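Local coordinates for lysine cyclodeaminase (Streptomyces pristinaespiralis, PDB 5YU3), which catalyses the NAD-dependent cyclodeamination of L-lysine, probably to L-pipecolate with loss of ammonia, and also recognises L-ornithine and L-2,4-diaminobutyrate, at residues T241-G246 with E264-Q269; P258-R263 with D300-A305. All coordinates share one frame; numbering follows the deposited sequence.

Contact 1: residues T241-G246 with E264-Q269; sequences TELPLG and EGECQQ
Glu266 drives its carboxylate against the backbone of Glu242 and Leu243 and takes hold of two consecutive amides. The shorter bond, 2.6 Å from Glu242 N to Glu266 OE2, uses the syn lone pair of that oxygen, whereas Leu243 N reaches Glu266 OE1 over 3.0 Å from above the carboxylate plane, 50° out of it. A bend in the glutamate chain at chi2 (-56°) turns the carboxylate back toward 241-246, and the Leu243 side chain crosses that of Glu266 at about a right angle, Leu243 CB lying 3.5 Å from Glu266 OE1.

The side chain of Glu242 also crosses that of Glu266 at roughly a right angle, with the two carboxylate planes 20° apart. Their like charges would probably repel, but a water within hydrogen-bonding distance of both Glu242 OE1 and Glu266 OE2 bridges them; Thr207 and Thr209 provide further hydrogen bonds to the Glu242 carboxylate.

Gln269 NE2 donates an almost straight bond of 2.9 Å to Leu243 O, which lies in the plane of the amide. The same nitrogen makes a weak bond to Glu266 OE1. Thr241 meets Gln269 from the opposite direction, its CG2 lying 3.9 Å from Gln269 CG, while Leu245 slides past the glutamine so that CD1 comes 3.6 Å from Gln269 O. Gln268 NE2 turns back to Gly265 O, and its OE1 is held by Gly239 N.

Polar side chains thus fasten the loop leading into helix 245-250, with Pro244 at its N-cap, to the 3-10 turn 266-269 that follows helix 258-264. Leu248 of helix 245-250 packs on Leu243, Glu266 and Gln269, while Ala232 of strand 229-232, in the parallel sheet of the Rossmann-like NAD-binding domain, touches Leu243 and Glu266.

Contact 2: residues P258-R263 with D300-A305; sequences PEQALR and DSTGFA. With NA (sodium ion), chain E; NAD (nicotinamide-adenine-dinucleotide), chain F; PRO (proline), chain G.
Helix 258-264 faces the irregular chain leaving strand 297-300, with the CA atoms of Ala261 and Thr302 6.3 Å apart. Strand 297-300 belongs to the parallel sheet of the Rossmann-like NAD-binding domain, and the loop after it carries residues of the NAD, proline and sodium sites.

The extended side chain of Gln260 crosses Thr302 obliquely and donates a nearly straight 3.1 Å bond from NE2 to Thr302 OG1, close to its amide plane. NE2 also makes a weak, bent bond to Gly303 O. With chi1 at 63°, Thr302 presents OG1 to the glutamine, and Asp256 binds the same hydroxyl. An alanine in place of Gln260 would probably leave Gly303 O without this donor and Thr302 OG1 dependent on Asp256, so that the loop beside the ligands could shift.

On the ligand side of the same loop, Ser301 OG accepts a hydrogen bond from N7N of the nicotinamide carboxamide, and Gly303 CA approaches proline OXT. Ala261 CB packs 3.3 Å from Asp300 OD2, which is also hydrogen-bonded to Cys267 N; the other oxygen, Asp300 OD1, binds sodium at 2.8 Å alongside Ser301 O at 2.7 Å, with Ala232 O and Gly234 O completing the site.

Overall arrangement
Both contacts involve helix 258-264: contact 2 uses its body, and contact 1 the turn that follows it. Asp300 of contact 2 joins them directly, since its OD2 and OD1 lie 2.8 Å from Cys267 N and Glu266 N of contact 1, respectively, in probable hydrogen bonds. The centres are 12 Å apart. Contact 2 is wholly buried beside the cofactor, proline and sodium, whereas contact 1 is only partly buried, with Leu245 exposed at its margin. Their chemistry differs accordingly: in contact 1 a carboxylate and a glutamine secure loop backbone, whereas in contact 2 one glutamine side chain bonds a loop, and the loop also binds metal and ligands.

Contact 1: residues T241-G246 with E264-Q269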
# COMPACT_ATOMS: atom_id res chain seq x y z
N THR A 241 3.28 20.68 13.08
CA THR A 241 4.45 21.44 12.64
C THR A 241 5.41 21.56 13.81
O THR A 241 5.05 21.34 14.97
CB THR A 241 4.07 22.84 12.15
OG1 THR A 241 3.37 23.53 13.19
CG2 THR A 241 3.18 22.77 10.90
N GLU A 242 6.65 21.94 13.49
CA GLU A 242 7.69 22.06 14.51
C GLU A 242 8.32 23.43 14.59
O GLU A 242 8.88 23.77 15.64
CB GLU A 242 8.80 21.03 14.25
CG GLU A 242 8.30 19.59 14.40
CD GLU A 242 9.39 18.56 14.16
OE1 GLU A 242 10.18 18.72 13.20
OE2 GLU A 242 9.44 17.59 14.94
N LEU A 243 8.27 24.24 13.52
CA LEU A 243 9.03 25.48 13.55
C LEU A 243 8.12 26.69 13.70
O LEU A 243 6.94 26.65 13.33
CB LEU A 243 9.87 25.66 12.27
CG LEU A 243 10.93 24.60 11.96
CD1 LEU A 243 11.71 24.97 10.70
CD2 LEU A 243 11.87 24.46 13.15
N PRO A 244 8.63 27.79 14.24
CA PRO A 244 7.80 28.98 14.38
C PRO A 244 7.62 29.68 13.04
O PRO A 244 8.55 29.76 12.23
CB PRO A 244 8.58 29.84 15.37
CG PRO A 244 10.06 29.22 15.35
CD PRO A 244 9.99 28.01 14.84
N LEU A 245 6.40 30.18 12.80
CA LEU A 245 6.10 30.82 11.53
C LEU A 245 7.07 31.95 11.23
O LEU A 245 7.55 32.09 10.09
CB LEU A 245 4.66 31.36 11.54
CG LEU A 245 4.25 32.13 10.28
CD1 LEU A 245 4.32 31.23 9.04
CD2 LEU A 245 2.85 32.74 10.45
N GLY A 246 7.40 32.76 12.24
CA GLY A 246 8.28 33.90 12.01
C GLY A 246 9.63 33.49 11.47
O GLY A 246 10.16 34.11 10.55
N GLU A 264 1.83 18.23 4.62
CA GLU A 264 2.25 17.57 5.85
C GLU A 264 3.56 18.08 6.44
O GLU A 264 3.95 17.61 7.52
CB GLU A 264 2.39 16.06 5.64
CG GLU A 264 1.10 15.33 5.36
CD GLU A 264 1.33 14.05 4.57
OE1 GLU A 264 2.34 13.36 4.82
OE2 GLU A 264 0.49 13.72 3.71
N GLY A 265 4.27 18.98 5.76
CA GLY A 265 5.52 19.51 6.26
C GLY A 265 5.36 20.88 6.90
O GLY A 265 4.25 21.36 7.15
N GLU A 266 6.50 21.52 7.18
CA GLU A 266 6.47 22.90 7.66
C GLU A 266 5.79 23.81 6.65
O GLU A 266 5.24 24.86 7.03
CB GLU A 266 7.89 23.42 7.93
CG GLU A 266 8.60 22.76 9.10
CD GLU A 266 7.82 22.87 10.38
OE1 GLU A 266 7.30 23.97 10.66
OE2 GLU A 266 7.69 21.86 11.10
N CYS A 267 5.82 23.44 5.37
CA CYS A 267 5.23 24.29 4.34
C CYS A 267 3.71 24.38 4.46
O CYS A 267 3.09 25.21 3.78
CB CYS A 267 5.64 23.77 2.95
SG CYS A 267 7.37 24.15 2.56
N GLN A 268 3.10 23.57 5.34
CA GLN A 268 1.71 23.82 5.71
C GLN A 268 1.50 25.25 6.15
O GLN A 268 0.40 25.80 5.99
CB GLN A 268 1.28 22.93 6.87
CG GLN A 268 1.13 21.49 6.54
CD GLN A 268 0.88 20.71 7.80
OE1 GLN A 268 -0.25 20.62 8.27
NE2 GLN A 268 1.96 20.19 8.39
N GLN A 269 2.52 25.87 6.74
CA GLN A 269 2.41 27.22 7.27
C GLN A 269 2.64 28.30 6.23
O GLN A 269 2.42 29.48 6.52
CB GLN A 269 3.41 27.44 8.42
CG GLN A 269 3.38 26.39 9.51
CD GLN A 269 4.12 26.84 10.76
OE1 GLN A 269 3.71 27.79 11.42
NE2 GLN A 269 5.22 26.16 11.08
O HOH W 1 8.98 19.57 10.82

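Contact 2: residues P258-R263 with D300-A305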
# COMPACT_ATOMS: atom_id res chain seq x y z
N PRO A 258 7.50 19.11 -2.84
CA PRO A 258 6.68 20.31 -2.58
C PRO A 258 5.23 20.03 -2.25
O PRO A 258 4.70 20.56 -1.26
CB PRO A 258 6.85 21.10 -3.87
CG PRO A 258 8.27 20.60 -4.42
CD PRO A 258 8.39 19.35 -4.04
N GLU A 259 4.55 19.20 -3.06
CA GLU A 259 3.14 18.95 -2.81
C GLU A 259 2.93 18.29 -1.46
O GLU A 259 2.02 18.66 -0.71
CB GLU A 259 2.54 18.10 -3.94
CG GLU A 259 1.04 17.92 -3.80
CD GLU A 259 0.39 17.27 -5.02
OE1 GLU A 259 1.08 16.53 -5.75
OE2 GLU A 259 -0.82 17.49 -5.24
N GLN A 260 3.77 17.31 -1.13
CA GLN A 260 3.65 16.65 0.17
C GLN A 260 3.95 17.61 1.32
O GLN A 260 3.31 17.55 2.37
CB GLN A 260 4.62 15.48 0.23
CG GLN A 260 4.17 14.35 1.09
CD GLN A 260 4.84 13.08 0.65
OE1 GLN A 260 4.26 12.29 -0.10
NE2 GLN A 260 6.08 12.89 1.08
N ALA A 261 4.96 18.47 1.14
CA ALA A 261 5.35 19.39 2.20
C ALA A 261 4.27 20.43 2.46
O ALA A 261 4.05 20.84 3.61
CB ALA A 261 6.67 20.07 1.84
N LEU A 262 3.57 20.87 1.41
CA LEU A 262 2.49 21.83 1.61
C LEU A 262 1.35 21.21 2.41
O LEU A 262 0.61 21.93 3.09
CB LEU A 262 1.99 22.33 0.25
CG LEU A 262 2.91 23.38 -0.39
CD1 LEU A 262 2.60 23.53 -1.87
CD2 LEU A 262 2.74 24.73 0.33
N ARG A 263 1.21 19.89 2.35
CA ARG A 263 0.16 19.17 3.06
C ARG A 263 0.58 18.72 4.46
O ARG A 263 -0.22 18.81 5.39
CB ARG A 263 -0.28 17.94 2.25
CG ARG A 263 -1.52 17.22 2.80
CD ARG A 263 -1.96 16.07 1.88
NE ARG A 263 -1.07 14.91 2.00
CZ ARG A 263 -1.25 13.76 1.35
NH1 ARG A 263 -2.28 13.61 0.54
NH2 ARG A 263 -0.39 12.76 1.53
N ASP A 300 12.66 21.28 4.49
CA ASP A 300 11.38 20.72 4.93
C ASP A 300 11.30 19.28 4.46
O ASP A 300 11.01 19.01 3.29
CB ASP A 300 10.22 21.55 4.37
CG ASP A 300 8.90 21.21 5.03
OD1 ASP A 300 8.91 20.51 6.06
OD2 ASP A 300 7.85 21.68 4.53
N SER A 301 11.56 18.35 5.38
CA SER A 301 11.67 16.92 5.07
C SER A 301 10.37 16.23 5.46
O SER A 301 9.91 16.35 6.61
CB SER A 301 12.85 16.30 5.81
OG SER A 301 12.99 14.91 5.51
N THR A 302 9.77 15.53 4.51
CA THR A 302 8.60 14.70 4.77
C THR A 302 8.83 13.23 4.46
O THR A 302 8.08 12.39 4.97
CB THR A 302 7.39 15.18 3.95
OG1 THR A 302 7.67 15.05 2.55
CG2 THR A 302 7.08 16.64 4.27
N GLY A 303 9.86 12.91 3.66
CA GLY A 303 10.13 11.55 3.24
C GLY A 303 9.31 11.19 2.03
O GLY A 303 8.12 11.53 1.97
N PHE A 304 9.90 10.55 1.04
CA PHE A 304 9.09 10.08 -0.07
C PHE A 304 9.67 8.77 -0.59
O PHE A 304 10.84 8.44 -0.36
CB PHE A 304 8.92 11.16 -1.17
CG PHE A 304 10.18 11.59 -1.86
CD1 PHE A 304 11.11 12.42 -1.22
CD2 PHE A 304 10.41 11.24 -3.19
CE1 PHE A 304 12.25 12.85 -1.87
CE2 PHE A 304 11.57 11.67 -3.85
CZ PHE A 304 12.49 12.48 -3.19
N ALA A 305 8.81 8.01 -1.27
CA ALA A 305 9.08 6.60 -1.53
C ALA A 305 10.33 6.37 -2.37
O ALA A 305 10.97 5.32 -2.24
CB ALA A 305 7.85 5.96 -2.19
NA NA E . 8.89 18.45 7.98
PA NAD F . 10.51 8.81 18.42
O1A NAD F . 9.24 8.54 19.16
O2A NAD F . 11.63 7.79 18.45
O5B NAD F . 11.14 10.17 18.99
C5B NAD F . 10.36 11.37 19.02
C4B NAD F . 10.84 12.17 20.22
O4B NAD F . 10.22 13.46 20.21
C3B NAD F . 10.42 11.51 21.54
O3B NAD F . 11.58 11.21 22.34
C2B NAD F . 9.54 12.56 22.21
O2B NAD F . 9.69 12.62 23.63
C1B NAD F . 10.05 13.83 21.57
N9A NAD F . 9.15 15.00 21.62
C8A NAD F . 7.80 15.04 21.53
N7A NAD F . 7.35 16.33 21.60
C5A NAD F . 8.44 17.12 21.73
C6A NAD F . 8.71 18.57 21.87
N6A NAD F . 7.70 19.47 21.86
N1A NAD F . 10.00 18.96 21.96
C2A NAD F . 11.04 18.10 21.97
N3A NAD F . 10.87 16.77 21.87
C4A NAD F . 9.62 16.24 21.75
O3 NAD F . 10.10 9.11 16.87
PN NAD F . 11.08 9.27 15.62
O1N NAD F . 12.35 9.94 16.09
O2N NAD F . 11.15 7.94 14.90
O5D NAD F . 10.25 10.26 14.66
C5D NAD F . 10.16 11.66 14.97
C4D NAD F . 9.40 12.36 13.86
O4D NAD F . 10.07 12.16 12.61
C3D NAD F . 8.00 11.80 13.68
O3D NAD F . 7.11 12.88 13.34
C2D NAD F . 8.14 10.90 12.46
O2D NAD F . 6.89 10.65 11.81
C1D NAD F . 9.10 11.73 11.64
N1N NAD F . 9.78 11.02 10.57
C2N NAD F . 10.08 11.71 9.45
C3N NAD F . 10.72 11.10 8.38
C7N NAD F . 11.04 11.91 7.18
O7N NAD F . 11.38 11.37 6.15
N7N NAD F . 10.99 13.25 7.28
C4N NAD F . 11.09 9.75 8.48
C5N NAD F . 10.79 9.08 9.66
C6N NAD F . 10.14 9.73 10.70
N PRO G . 7.06 9.98 7.26
CA PRO G . 7.77 8.61 7.46
C PRO G . 8.41 8.13 6.13
O PRO G . 8.69 6.92 6.13
CB PRO G . 6.82 7.85 7.87
CG PRO G . 5.93 8.83 8.80
CD PRO G . 6.31 10.04 8.53
OXT PRO G . 8.69 8.90 5.15